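Local coordinates for Dbv8 protein (Nonomuraea, PDB 4MFZ), which is a GNAT-family acyltransferase that binds decanoyl-CoA and probably transfers long aliphatic acyl chains to the amino sugar of glycopeptide antibiotics, at residues H100-H105 against L136-A141; L196-Y201 against G222-D227; E265-A268 against H272-Q275. All blocks are in the same frame, centred on the assembly; numbering follows the deposited sequence.

Interaction 1 (H100-H105 against L136-A141); sequences HELVRH and LATLPA. With NA (sodium ion), chain C.
Val103 and Ala141 meet where two helices of the helical N-terminal acyltransferase domain, 89-104 and 130-148, run side by side in the same direction. The axes of the two short segments are inclined by 22° and approach no closer than 10.0 Å, so side chains rather than backbones bridge the gap. The tightest point is apolar and lies at the partly exposed end of the seam: Val103 CG1 lies 3.6 Å from Ala141 CB. Valine suits this place because a beta-branched residue carries its methyl close to the helix, and alanine because its lone methyl lets the neighbour come near. Val103 CG1, anti to its own carbonyl carbon (chi1 -48°), also reaches Thr138 CG2 at 4.2 Å.

A turn back along helix 130-148, at Thr138, the fit is looser but buried: Leu102 CB stands 4.1 Å from Thr138 CG2, the two side chains crossing at about a right angle. Threonine serves two purposes here: its methyl joins the apolar seam, while its buried hydroxyl is satisfied by hydrogen bonds with Val134 O of its own helix and with His99 ND1. Val189 of helix 182-192 covers both Leu102 and Thr138.

Just past the contact lies a separate site, a hydrated sodium ion: four waters bind it, and the protein ligand is His105 NE2, 2.2 Å from the sodium.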
loop_
_atom_site.group_PDB
_atom_site.type_symbol
_atom_site.label_atom_id
_atom_site.label_comp_id
_atom_site.label_asym_id
_atom_site.label_seq_id
_atom_site.Cartn_x
_atom_site.Cartn_y
_atom_site.Cartn_z
ATOM N N HIS A 100 -2.627 -0.281 -18.547
ATOM C CA HIS A 100 -1.609 -0.579 -19.529
ATOM C C HIS A 100 -0.245 -0.301 -18.968
ATOM O O HIS A 100 0.650 -1.105 -19.162
ATOM C CB HIS A 100 -1.844 0.202 -20.838
ATOM C CG HIS A 100 -0.981 -0.270 -21.987
ATOM N ND1 HIS A 100 -1.063 0.266 -23.230
ATOM C CD2 HIS A 100 -0.019 -1.290 -22.056
ATOM C CE1 HIS A 100 -0.181 -0.367 -24.044
ATOM N NE2 HIS A 100 0.449 -1.320 -23.318
ATOM N N GLU A 101 -0.095 0.835 -18.267
ATOM C CA GLU A 101 1.159 1.258 -17.641
ATOM C C GLU A 101 1.652 0.172 -16.666
ATOM O O GLU A 101 2.848 -0.102 -16.624
ATOM C CB GLU A 101 0.986 2.617 -16.918
ATOM C CG GLU A 101 2.206 3.156 -16.159
ATOM C CD GLU A 101 1.983 4.538 -15.475
ATOM O OE1 GLU A 101 0.904 4.827 -14.857
ATOM O OE2 GLU A 101 2.926 5.360 -15.528
ATOM N N LEU A 102 0.730 -0.473 -15.943
ATOM C CA LEU A 102 1.077 -1.514 -14.962
ATOM C C LEU A 102 1.466 -2.850 -15.577
ATOM O O LEU A 102 2.349 -3.509 -15.042
ATOM C CB LEU A 102 -0.070 -1.749 -13.932
ATOM C CG LEU A 102 -0.567 -0.494 -13.221
ATOM C CD1 LEU A 102 -1.574 -0.875 -12.141
ATOM C CD2 LEU A 102 0.585 0.289 -12.619
ATOM N N VAL A 103 0.837 -3.265 -16.677
ATOM C CA VAL A 103 1.252 -4.524 -17.302
ATOM C C VAL A 103 2.549 -4.394 -18.099
ATOM O O VAL A 103 3.277 -5.358 -18.244
ATOM C CB VAL A 103 0.142 -5.205 -18.152
ATOM C CG1 VAL A 103 -1.166 -5.252 -17.375
ATOM C CG2 VAL A 103 -0.038 -4.532 -19.497
ATOM N N ARG A 104 2.815 -3.198 -18.611
ATOM C CA ARG A 104 4.017 -2.880 -19.393
ATOM C C ARG A 104 5.362 -3.068 -18.645
ATOM O O ARG A 104 6.353 -3.444 -19.266
ATOM C CB ARG A 104 3.889 -1.436 -19.898
ATOM C CG ARG A 104 5.040 -0.916 -20.733
ATOM C CD ARG A 104 4.806 -1.276 -22.189
ATOM N NE ARG A 104 5.679 -0.497 -23.052
ATOM C CZ ARG A 104 6.959 -0.778 -23.245
ATOM N NH1 ARG A 104 7.510 -1.829 -22.636
ATOM N NH2 ARG A 104 7.688 -0.005 -24.045
ATOM N N HIS A 105 5.421 -2.772 -17.340
ATOM C CA HIS A 105 6.598 -3.119 -16.525
ATOM C C HIS A 105 6.272 -4.027 -15.370
ATOM O O HIS A 105 6.843 -3.921 -14.291
ATOM C CB HIS A 105 7.348 -1.871 -16.055
ATOM C CG HIS A 105 7.743 -0.950 -17.186
ATOM N ND1 HIS A 105 8.567 -1.338 -18.184
ATOM C CD2 HIS A 105 7.349 0.343 -17.485
ATOM C CE1 HIS A 105 8.711 -0.338 -19.061
ATOM N NE2 HIS A 105 7.963 0.695 -18.637
ATOM N N LEU A 136 -8.500 -4.320 -9.925
ATOM C CA LEU A 136 -9.301 -5.433 -10.449
ATOM C C LEU A 136 -8.988 -5.724 -11.931
ATOM O O LEU A 136 -8.822 -6.900 -12.315
ATOM C CB LEU A 136 -10.799 -5.178 -10.276
ATOM C CG LEU A 136 -11.407 -4.940 -8.890
ATOM C CD1 LEU A 136 -12.892 -4.585 -9.025
ATOM C CD2 LEU A 136 -11.194 -6.182 -8.010
ATOM N N ALA A 137 -8.875 -4.662 -12.741
ATOM C CA ALA A 137 -8.501 -4.788 -14.169
ATOM C C ALA A 137 -7.159 -5.525 -14.348
ATOM O O ALA A 137 -6.961 -6.229 -15.315
ATOM C CB ALA A 137 -8.432 -3.404 -14.814
ATOM N N THR A 138 -6.243 -5.347 -13.412
ATOM C CA THR A 138 -4.852 -5.803 -13.575
ATOM C C THR A 138 -4.625 -7.188 -12.937
ATOM O O THR A 138 -3.552 -7.779 -13.097
ATOM C CB THR A 138 -3.883 -4.731 -13.033
ATOM O OG1 THR A 138 -4.208 -3.483 -13.649
ATOM C CG2 THR A 138 -2.398 -5.027 -13.372
ATOM N N LEU A 139 -5.631 -7.699 -12.231
ATOM C CA LEU A 139 -5.524 -8.996 -11.517
ATOM C C LEU A 139 -5.138 -10.177 -12.423
ATOM O O LEU A 139 -4.272 -10.947 -12.047
ATOM C CB LEU A 139 -6.822 -9.326 -10.765
ATOM C CG LEU A 139 -6.750 -9.541 -9.253
ATOM C CD1 LEU A 139 -5.860 -8.484 -8.642
ATOM C CD2 LEU A 139 -8.130 -9.489 -8.609
ATOM N N PRO A 140 -5.778 -10.326 -13.613
ATOM C CA PRO A 140 -5.339 -11.420 -14.469
ATOM C C PRO A 140 -3.866 -11.361 -14.904
ATOM O O PRO A 140 -3.194 -12.402 -14.886
ATOM C CB PRO A 140 -6.310 -11.357 -15.666
ATOM C CG PRO A 140 -7.540 -10.738 -15.096
ATOM C CD PRO A 140 -7.016 -9.701 -14.135
ATOM N N ALA A 141 -3.366 -10.184 -15.294
ATOM C CA ALA A 141 -1.934 -10.012 -15.572
ATOM C C ALA A 141 -1.091 -10.323 -14.337
ATOM O O ALA A 141 -0.070 -10.984 -14.412
ATOM C CB ALA A 141 -1.657 -8.575 -16.013
HETATM NA NA NA C . 7.846 2.732 -19.501
HETATM O O HOH W 1 8.614 3.992 -21.612
HETATM O O HOH W 2 7.209 3.551 -17.503
HETATM O O HOH W 3 5.729 3.044 -20.034
HETATM O O HOH W 4 9.530 3.909 -18.549
#

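Interaction 2 (L196-Y201 against G222-D227); sequences LGRLQY and GPLIPD. With MFK (decanoyl-CoA), chain B.
The guanidinium of Arg198 meets the backbone carbonyl of Gly222 at its edge, with Gly222 O almost in the guanidinium plane; CAS of decanoyl-CoA approaches the same group obliquely. The grip is side-on, two nitrogens on one oxygen: Arg198 NE and Arg198 NH2 each lie 3.0 Å from Gly222 O. Neither bond is straight, with N-H...O angles of 147° and 144°, as expected when neighbouring donors converge on a single acceptor. The NE donor is tilted further from the carbonyl plane than NH2. A third bond, from Arg198 NH1 to Pro218 O, fixes the rotation of the planar group.

Arg198 sits in the type II' turn from Leu196 to Leu199, which leads into strand 199-205. With CG anti to the backbone N (chi1 -174°) and a bend at chi2, the aliphatic part reaches across to Leu224, and Arg198 CG lies 4.0 Å from Leu224 CD1. That methyl also meets Leu199 CD2, 3.9 Å from Leu224 CD1, the two leucines crossing at about a right angle. Leucine suits Leu224 because its two branches divide the work: CD1 faces the protein, while Leu224 CD2 is 3.9 Å from CCG, the terminal carbon of the decanoyl chain. Gly222 takes a positive phi, and a CB there would collide with Pro223 CD.

Leu224, centre of an inverse gamma turn, gives its backbone N to the pyrophosphate, 2.7 Å from OAX of decanoyl-CoA. Arg198 thus works both directly and indirectly: it touches the pantetheine methyl CAS, and it holds the Gly222 carbonyl of the very loop whose amide, two residues on, binds phosphate.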
loop_
_atom_site.group_PDB
_atom_site.type_symbol
_atom_site.label_atom_id
_atom_site.label_comp_id
_atom_site.label_asym_id
_atom_site.label_seq_id
_atom_site.Cartn_x
_atom_site.Cartn_y
_atom_site.Cartn_z
ATOM N N LEU A 196 4.136 -12.479 3.448
ATOM C CA LEU A 196 4.475 -13.814 3.904
ATOM C C LEU A 196 4.111 -13.890 5.380
ATOM O O LEU A 196 4.815 -13.355 6.224
ATOM C CB LEU A 196 5.970 -14.156 3.661
ATOM C CG LEU A 196 6.695 -13.916 2.325
ATOM C CD1 LEU A 196 8.206 -14.187 2.427
ATOM C CD2 LEU A 196 6.069 -14.725 1.193
ATOM N N GLY A 197 2.997 -14.541 5.678
ATOM C CA GLY A 197 2.474 -14.579 7.045
ATOM C C GLY A 197 2.088 -13.178 7.465
ATOM O O GLY A 197 1.310 -12.521 6.760
ATOM N N ARG A 198 2.685 -12.679 8.549
ATOM C CA ARG A 198 2.308 -11.371 9.103
ATOM C C ARG A 198 2.939 -10.160 8.405
ATOM O O ARG A 198 2.482 -9.041 8.620
ATOM C CB ARG A 198 2.642 -11.308 10.595
ATOM C CG ARG A 198 2.176 -10.056 11.372
ATOM C CD ARG A 198 0.643 -9.911 11.472
ATOM N NE ARG A 198 0.185 -8.663 12.128
ATOM C CZ ARG A 198 0.306 -7.444 11.589
ATOM N NH1 ARG A 198 0.850 -7.293 10.378
ATOM N NH2 ARG A 198 -0.154 -6.365 12.228
ATOM N N LEU A 199 4.008 -10.369 7.637
ATOM C CA LEU A 199 4.799 -9.241 7.151
ATOM C C LEU A 199 4.776 -9.154 5.639
ATOM O O LEU A 199 4.578 -10.175 4.966
ATOM C CB LEU A 199 6.266 -9.356 7.645
ATOM C CG LEU A 199 6.547 -9.553 9.140
ATOM C CD1 LEU A 199 8.054 -9.497 9.422
ATOM C CD2 LEU A 199 5.873 -8.524 10.023
ATOM N N GLN A 200 5.004 -7.945 5.121
ATOM C CA GLN A 200 5.089 -7.697 3.666
ATOM C C GLN A 200 6.521 -7.291 3.246
ATOM O O GLN A 200 7.239 -6.628 3.987
ATOM C CB GLN A 200 4.130 -6.581 3.224
ATOM C CG GLN A 200 2.631 -6.913 3.191
ATOM C CD GLN A 200 1.775 -5.664 2.983
ATOM O OE1 GLN A 200 2.185 -4.556 3.329
ATOM N NE2 GLN A 200 0.574 -5.839 2.444
ATOM N N TYR A 201 6.934 -7.698 2.058
ATOM C CA TYR A 201 8.283 -7.410 1.603
ATOM C C TYR A 201 8.164 -6.888 0.189
ATOM O O TYR A 201 7.469 -7.501 -0.623
ATOM C CB TYR A 201 9.120 -8.689 1.576
ATOM C CG TYR A 201 9.197 -9.382 2.907
ATOM C CD1 TYR A 201 8.241 -10.344 3.272
ATOM C CD2 TYR A 201 10.215 -9.065 3.817
ATOM C CE1 TYR A 201 8.297 -10.961 4.521
ATOM C CE2 TYR A 201 10.286 -9.691 5.059
ATOM C CZ TYR A 201 9.332 -10.636 5.403
ATOM O OH TYR A 201 9.416 -11.236 6.642
ATOM N N GLY A 222 -3.349 -8.459 13.506
ATOM C CA GLY A 222 -3.213 -8.457 14.971
ATOM C C GLY A 222 -1.807 -8.110 15.501
ATOM O O GLY A 222 -0.905 -7.756 14.727
ATOM N N PRO A 223 -1.620 -8.222 16.830
ATOM C CA PRO A 223 -0.383 -7.836 17.483
ATOM C C PRO A 223 0.809 -8.610 16.941
ATOM O O PRO A 223 0.681 -9.782 16.564
ATOM C CB PRO A 223 -0.590 -8.214 18.971
ATOM C CG PRO A 223 -1.988 -8.664 19.118
ATOM C CD PRO A 223 -2.617 -8.814 17.752
ATOM N N LEU A 224 1.967 -7.976 16.959
ATOM C CA LEU A 224 3.168 -8.589 16.418
ATOM C C LEU A 224 3.831 -9.525 17.435
ATOM O O LEU A 224 4.921 -9.238 17.913
ATOM C CB LEU A 224 4.115 -7.470 16.006
ATOM C CG LEU A 224 5.323 -7.793 15.143
ATOM C CD1 LEU A 224 4.920 -8.374 13.787
ATOM C CD2 LEU A 224 6.119 -6.506 14.975
ATOM N N ILE A 225 3.206 -10.646 17.782
ATOM C CA ILE A 225 3.887 -11.568 18.688
ATOM C C ILE A 225 5.176 -12.090 18.022
ATOM O O ILE A 225 5.235 -12.290 16.795
ATOM C CB ILE A 225 3.006 -12.735 19.226
ATOM C CG1 ILE A 225 2.632 -13.733 18.121
ATOM C CG2 ILE A 225 1.783 -12.191 19.989
ATOM C CD1 ILE A 225 1.870 -14.956 18.626
ATOM N N PRO A 226 6.219 -12.277 18.825
ATOM C CA PRO A 226 7.510 -12.764 18.306
ATOM C C PRO A 226 7.416 -13.972 17.361
ATOM O O PRO A 226 8.143 -14.015 16.356
ATOM C CB PRO A 226 8.277 -13.118 19.594
ATOM C CG PRO A 226 7.739 -12.139 20.603
ATOM C CD PRO A 226 6.266 -12.012 20.278
ATOM N N ASP A 227 6.532 -14.935 17.666
ATOM C CA ASP A 227 6.424 -16.154 16.862
ATOM C C ASP A 227 5.974 -15.848 15.424
ATOM O O ASP A 227 6.444 -16.461 14.474
ATOM C CB ASP A 227 5.436 -17.178 17.495
ATOM C CG ASP A 227 6.079 -18.047 18.552
ATOM O OD1 ASP A 227 7.305 -17.945 18.779
ATOM O OD2 ASP A 227 5.349 -18.870 19.166
HETATM C CCG MFK B . 9.163 -4.298 15.816
HETATM C CCF MFK B . 10.389 -4.679 14.989
HETATM C CCE MFK B . 10.183 -4.241 13.555
HETATM C CCD MFK B . 10.523 -2.775 13.453
HETATM C CCC MFK B . 10.861 -2.470 12.007
HETATM C CCB MFK B . 9.853 -1.504 11.435
HETATM C CCA MFK B . 10.424 -0.966 10.135
HETATM C CBZ MFK B . 9.537 -1.448 8.998
HETATM C CAK MFK B . 8.809 -0.265 8.389
HETATM C CAJ MFK B . 7.296 -0.432 8.580
HETATM O OAL MFK B . 6.751 -1.540 8.564
HETATM S SAI MFK B . 6.448 1.087 8.788
HETATM C CAH MFK B . 4.712 0.542 9.082
HETATM C CAG MFK B . 4.515 -0.063 10.476
HETATM N NAF MFK B . 3.122 -0.536 10.537
HETATM C CAE MFK B . 2.232 -0.080 11.437
HETATM O OAM MFK B . 2.498 0.731 12.321
HETATM C CAD MFK B . 0.820 -0.692 11.319
HETATM C CAC MFK B . -0.034 -0.286 12.535
HETATM N NAB MFK B . 0.614 -0.702 13.796
HETATM C CAA MFK B . 0.223 -1.846 14.377
HETATM O OAO MFK B . -0.659 -2.575 13.898
HETATM C CAN MFK B . 0.894 -2.205 15.710
HETATM O OAU MFK B . 1.622 -1.075 16.243
HETATM C CAP MFK B . 1.802 -3.452 15.622
HETATM C CAR MFK B . 2.875 -3.229 14.568
HETATM C CAS MFK B . 1.033 -4.719 15.256
HETATM C CAQ MFK B . 2.473 -3.669 16.975
HETATM O OAT MFK B . 1.455 -3.855 17.935
HETATM P PAV MFK B . 1.655 -4.772 19.246
HETATM O OAX MFK B . 2.165 -6.105 18.888
HETATM O OAW MFK B . 0.409 -4.674 20.061
HETATM O OAY MFK B . 2.835 -3.900 19.910
HETATM P PAZ MFK B . 3.311 -3.905 21.443
HETATM O OBA MFK B . 4.727 -3.211 21.435
HETATM O OBB MFK B . 3.377 -5.250 22.052
HETATM O "O5'" MFK B . 2.401 -2.796 22.175
HETATM C "C5'" MFK B . 2.543 -2.446 23.533
HETATM C "C4'" MFK B . 1.437 -1.436 23.863
HETATM O "O4'" MFK B . 1.170 -0.437 22.803
HETATM C "C3'" MFK B . 0.108 -2.128 24.053
HETATM O "O3'" MFK B . -0.637 -1.359 24.997
HETATM P PBV MFK B . -1.414 -2.135 26.189
HETATM O OBW MFK B . -2.628 -2.800 25.418
HETATM O OBY MFK B . -1.936 -0.938 27.156
HETATM O OBX MFK B . -0.672 -3.204 26.854
HETATM C "C2'" MFK B . -0.491 -2.017 22.648
HETATM O "O2'" MFK B . -1.895 -2.189 22.611
HETATM C "C1'" MFK B . -0.157 -0.603 22.279
HETATM N N9 MFK B . -0.144 -0.420 20.804
HETATM C C8 MFK B . 0.806 -0.840 19.959
HETATM N N7 MFK B . 0.448 -0.466 18.723
HETATM C C5 MFK B . -0.694 0.234 18.813
HETATM C C4 MFK B . -1.049 0.252 20.102
HETATM N N3 MFK B . -2.143 0.921 20.497
HETATM C C2 MFK B . -3.107 1.574 19.574
HETATM N N1 MFK B . -2.609 1.478 18.187
HETATM C C6 MFK B . -1.467 0.843 17.889
HETATM N N6 MFK B . -1.064 0.797 16.621
#

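Interaction 3 (E265-A268 against H272-Q275); sequences EYLA and HILQ. With MFK (decanoyl-CoA), chain B.
Leu267 and Leu274 interlock across the short connection between the loop 265-268 and the first turn of helix 272-277. At the base of Leu267, CB lies 4.0 Å from Leu274 CD1. Its CG is anti to the carbonyl carbon (chi1 -60°), and beyond it the side chain forks. Leu267 CD1 turns to the helix, where it meets Leu274 CD2 at 4.1 Å and, more distantly, Ile273 CD1 at 4.3 Å. The other tip, Leu267 CD2, faces the ribose of decanoyl-CoA and stands 4.0 Å from its O4'. A leucine fits because one branch can seal the loop to the helix while the other lines the cofactor site; Thr314 and Leu315 of helix 314-324 pack against it too.

Leu274 answers with CD1 tucked beside the loop backbone, 3.7 Å from Ala268 O.

The helix start supplies the polar chemistry. His272 N donates to OBB of decanoyl-CoA at 2.9 Å, and Ile273 N to OBA of the same phosphate at 3.0 Å, the latter nearly straight at 163°. Ile273 also lays its CG1 and CD1 beside that phosphate, while the hydroxyl of Ser271 bonds to both the ligand and Leu274 N. This is the familiar binding of a phosphate by backbone amides at the N-terminus of a helix, where the helix dipole would probably favour negative charge, here in the acyl-CoA pocket of the GNAT-like domain.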
loop_
_atom_site.group_PDB
_atom_site.type_symbol
_atom_site.label_atom_id
_atom_site.label_comp_id
_atom_site.label_asym_id
_atom_site.label_seq_id
_atom_site.Cartn_x
_atom_site.Cartn_y
_atom_site.Cartn_z
ATOM N N GLU A 265 10.518 4.974 26.770
ATOM C CA GLU A 265 10.153 5.809 27.911
ATOM C C GLU A 265 8.734 5.480 28.409
ATOM O O GLU A 265 8.388 5.716 29.583
ATOM C CB GLU A 265 10.237 7.287 27.519
ATOM C CG GLU A 265 10.878 8.174 28.578
ATOM C CD GLU A 265 10.470 9.640 28.490
ATOM O OE1 GLU A 265 10.679 10.280 27.438
ATOM O OE2 GLU A 265 9.956 10.161 29.503
ATOM N N TYR A 266 7.939 4.900 27.518
ATOM C CA TYR A 266 6.501 4.765 27.698
ATOM C C TYR A 266 5.969 3.353 27.753
ATOM O O TYR A 266 5.070 3.073 28.526
ATOM C CB TYR A 266 5.792 5.494 26.568
ATOM C CG TYR A 266 5.966 6.998 26.676
ATOM C CD1 TYR A 266 5.231 7.735 27.614
ATOM C CD2 TYR A 266 6.896 7.682 25.871
ATOM C CE1 TYR A 266 5.397 9.109 27.730
ATOM C CE2 TYR A 266 7.058 9.063 25.981
ATOM C CZ TYR A 266 6.307 9.767 26.907
ATOM O OH TYR A 266 6.439 11.136 27.035
ATOM N N LEU A 267 6.514 2.481 26.917
ATOM C CA LEU A 267 5.957 1.154 26.727
ATOM C C LEU A 267 6.508 0.214 27.768
ATOM O O LEU A 267 7.604 0.429 28.286
ATOM C CB LEU A 267 6.264 0.627 25.328
ATOM C CG LEU A 267 5.750 1.400 24.127
ATOM C CD1 LEU A 267 6.165 0.637 22.875
ATOM C CD2 LEU A 267 4.241 1.651 24.155
ATOM N N ALA A 268 5.731 -0.819 28.070
ATOM C CA ALA A 268 6.063 -1.760 29.131
ATOM C C ALA A 268 7.156 -2.723 28.691
ATOM O O ALA A 268 7.393 -2.929 27.487
ATOM C CB ALA A 268 4.821 -2.515 29.591
ATOM N N HIS A 272 6.166 -6.042 22.429
ATOM C CA HIS A 272 6.667 -6.734 21.235
ATOM C C HIS A 272 7.546 -5.787 20.419
ATOM O O HIS A 272 8.513 -6.218 19.832
ATOM C CB HIS A 272 5.538 -7.215 20.314
ATOM C CG HIS A 272 4.459 -8.063 20.978
ATOM N ND1 HIS A 272 4.731 -9.094 21.841
ATOM C CD2 HIS A 272 3.084 -8.044 20.815
ATOM C CE1 HIS A 272 3.575 -9.675 22.219
ATOM N NE2 HIS A 272 2.564 -9.033 21.599
ATOM N N ILE A 273 7.181 -4.496 20.361
ATOM C CA ILE A 273 7.930 -3.482 19.599
ATOM C C ILE A 273 9.340 -3.343 20.192
ATOM O O ILE A 273 10.339 -3.472 19.466
ATOM C CB ILE A 273 7.204 -2.098 19.578
ATOM C CG1 ILE A 273 5.906 -2.162 18.755
ATOM C CG2 ILE A 273 8.120 -0.975 19.046
ATOM C CD1 ILE A 273 4.889 -1.081 19.111
ATOM N N LEU A 274 9.424 -3.157 21.514
ATOM C CA LEU A 274 10.725 -2.962 22.145
ATOM C C LEU A 274 11.609 -4.188 21.999
ATOM O O LEU A 274 12.789 -4.081 21.681
ATOM C CB LEU A 274 10.605 -2.560 23.622
ATOM C CG LEU A 274 9.790 -1.317 23.931
ATOM C CD1 LEU A 274 9.853 -1.066 25.439
ATOM C CD2 LEU A 274 10.236 -0.080 23.139
ATOM N N GLN A 275 11.040 -5.361 22.231
ATOM C CA GLN A 275 11.806 -6.576 22.036
ATOM C C GLN A 275 12.264 -6.777 20.570
ATOM O O GLN A 275 13.461 -7.012 20.306
ATOM C CB GLN A 275 11.007 -7.795 22.523
ATOM C CG GLN A 275 11.618 -9.113 22.072
ATOM C CD GLN A 275 10.884 -10.333 22.612
ATOM O OE1 GLN A 275 10.114 -10.241 23.573
ATOM N NE2 GLN A 275 11.141 -11.493 21.996
HETATM C CCG MFK B . 9.163 -4.298 15.816
HETATM C CCF MFK B . 10.389 -4.679 14.989
HETATM C CCE MFK B . 10.183 -4.241 13.555
HETATM C CCD MFK B . 10.523 -2.775 13.453
HETATM C CCC MFK B . 10.861 -2.470 12.007
HETATM C CCB MFK B . 9.853 -1.504 11.435
HETATM C CCA MFK B . 10.424 -0.966 10.135
HETATM C CBZ MFK B . 9.537 -1.448 8.998
HETATM C CAK MFK B . 8.809 -0.265 8.389
HETATM C CAJ MFK B . 7.296 -0.432 8.580
HETATM O OAL MFK B . 6.751 -1.540 8.564
HETATM S SAI MFK B . 6.448 1.087 8.788
HETATM C CAH MFK B . 4.712 0.542 9.082
HETATM C CAG MFK B . 4.515 -0.063 10.476
HETATM N NAF MFK B . 3.122 -0.536 10.537
HETATM C CAE MFK B . 2.232 -0.080 11.437
HETATM O OAM MFK B . 2.498 0.731 12.321
HETATM C CAD MFK B . 0.820 -0.692 11.319
HETATM C CAC MFK B . -0.034 -0.286 12.535
HETATM N NAB MFK B . 0.614 -0.702 13.796
HETATM C CAA MFK B . 0.223 -1.846 14.377
HETATM O OAO MFK B . -0.659 -2.575 13.898
HETATM C CAN MFK B . 0.894 -2.205 15.710
HETATM O OAU MFK B . 1.622 -1.075 16.243
HETATM C CAP MFK B . 1.802 -3.452 15.622
HETATM C CAR MFK B . 2.875 -3.229 14.568
HETATM C CAS MFK B . 1.033 -4.719 15.256
HETATM C CAQ MFK B . 2.473 -3.669 16.975
HETATM O OAT MFK B . 1.455 -3.855 17.935
HETATM P PAV MFK B . 1.655 -4.772 19.246
HETATM O OAX MFK B . 2.165 -6.105 18.888
HETATM O OAW MFK B . 0.409 -4.674 20.061
HETATM O OAY MFK B . 2.835 -3.900 19.910
HETATM P PAZ MFK B . 3.311 -3.905 21.443
HETATM O OBA MFK B . 4.727 -3.211 21.435
HETATM O OBB MFK B . 3.377 -5.250 22.052
HETATM O "O5'" MFK B . 2.401 -2.796 22.175
HETATM C "C5'" MFK B . 2.543 -2.446 23.533
HETATM C "C4'" MFK B . 1.437 -1.436 23.863
HETATM O "O4'" MFK B . 1.170 -0.437 22.803
HETATM C "C3'" MFK B . 0.108 -2.128 24.053
HETATM O "O3'" MFK B . -0.637 -1.359 24.997
HETATM P PBV MFK B . -1.414 -2.135 26.189
HETATM O OBW MFK B . -2.628 -2.800 25.418
HETATM O OBY MFK B . -1.936 -0.938 27.156
HETATM O OBX MFK B . -0.672 -3.204 26.854
HETATM C "C2'" MFK B . -0.491 -2.017 22.648
HETATM O "O2'" MFK B . -1.895 -2.189 22.611
HETATM C "C1'" MFK B . -0.157 -0.603 22.279
HETATM N N9 MFK B . -0.144 -0.420 20.804
HETATM C C8 MFK B . 0.806 -0.840 19.959
HETATM N N7 MFK B . 0.448 -0.466 18.723
HETATM C C5 MFK B . -0.694 0.234 18.813
HETATM C C4 MFK B . -1.049 0.252 20.102
HETATM N N3 MFK B . -2.143 0.921 20.497
HETATM C C2 MFK B . -3.107 1.574 19.574
HETATM N N1 MFK B . -2.609 1.478 18.187
HETATM C C6 MFK B . -1.467 0.843 17.889
HETATM N N6 MFK B . -1.064 0.797 16.621
#

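Interaction 1 belongs to the helical N-terminal acyltransferase domain and joins two helices through apolar methyls, partly buried and about 13 Å at the nearest atoms from interaction 2. Interactions 2 and 3 both lie in the GNAT-like C-terminal domain and share decanoyl-CoA: segment 222-227 and helix start 272-275 give backbone amides to different phosphates of its pyrophosphate. They also touch directly, Leu224 O lying 3.2 Å from His272 CB. Interaction 2 is the more buried and combines a charged side chain with leucine packing at the sheet's edge region; interaction 3, farther from the chain's centre and partly buried, joins a loop to a helix start through leucine packing and a methyl against loop carbonyls.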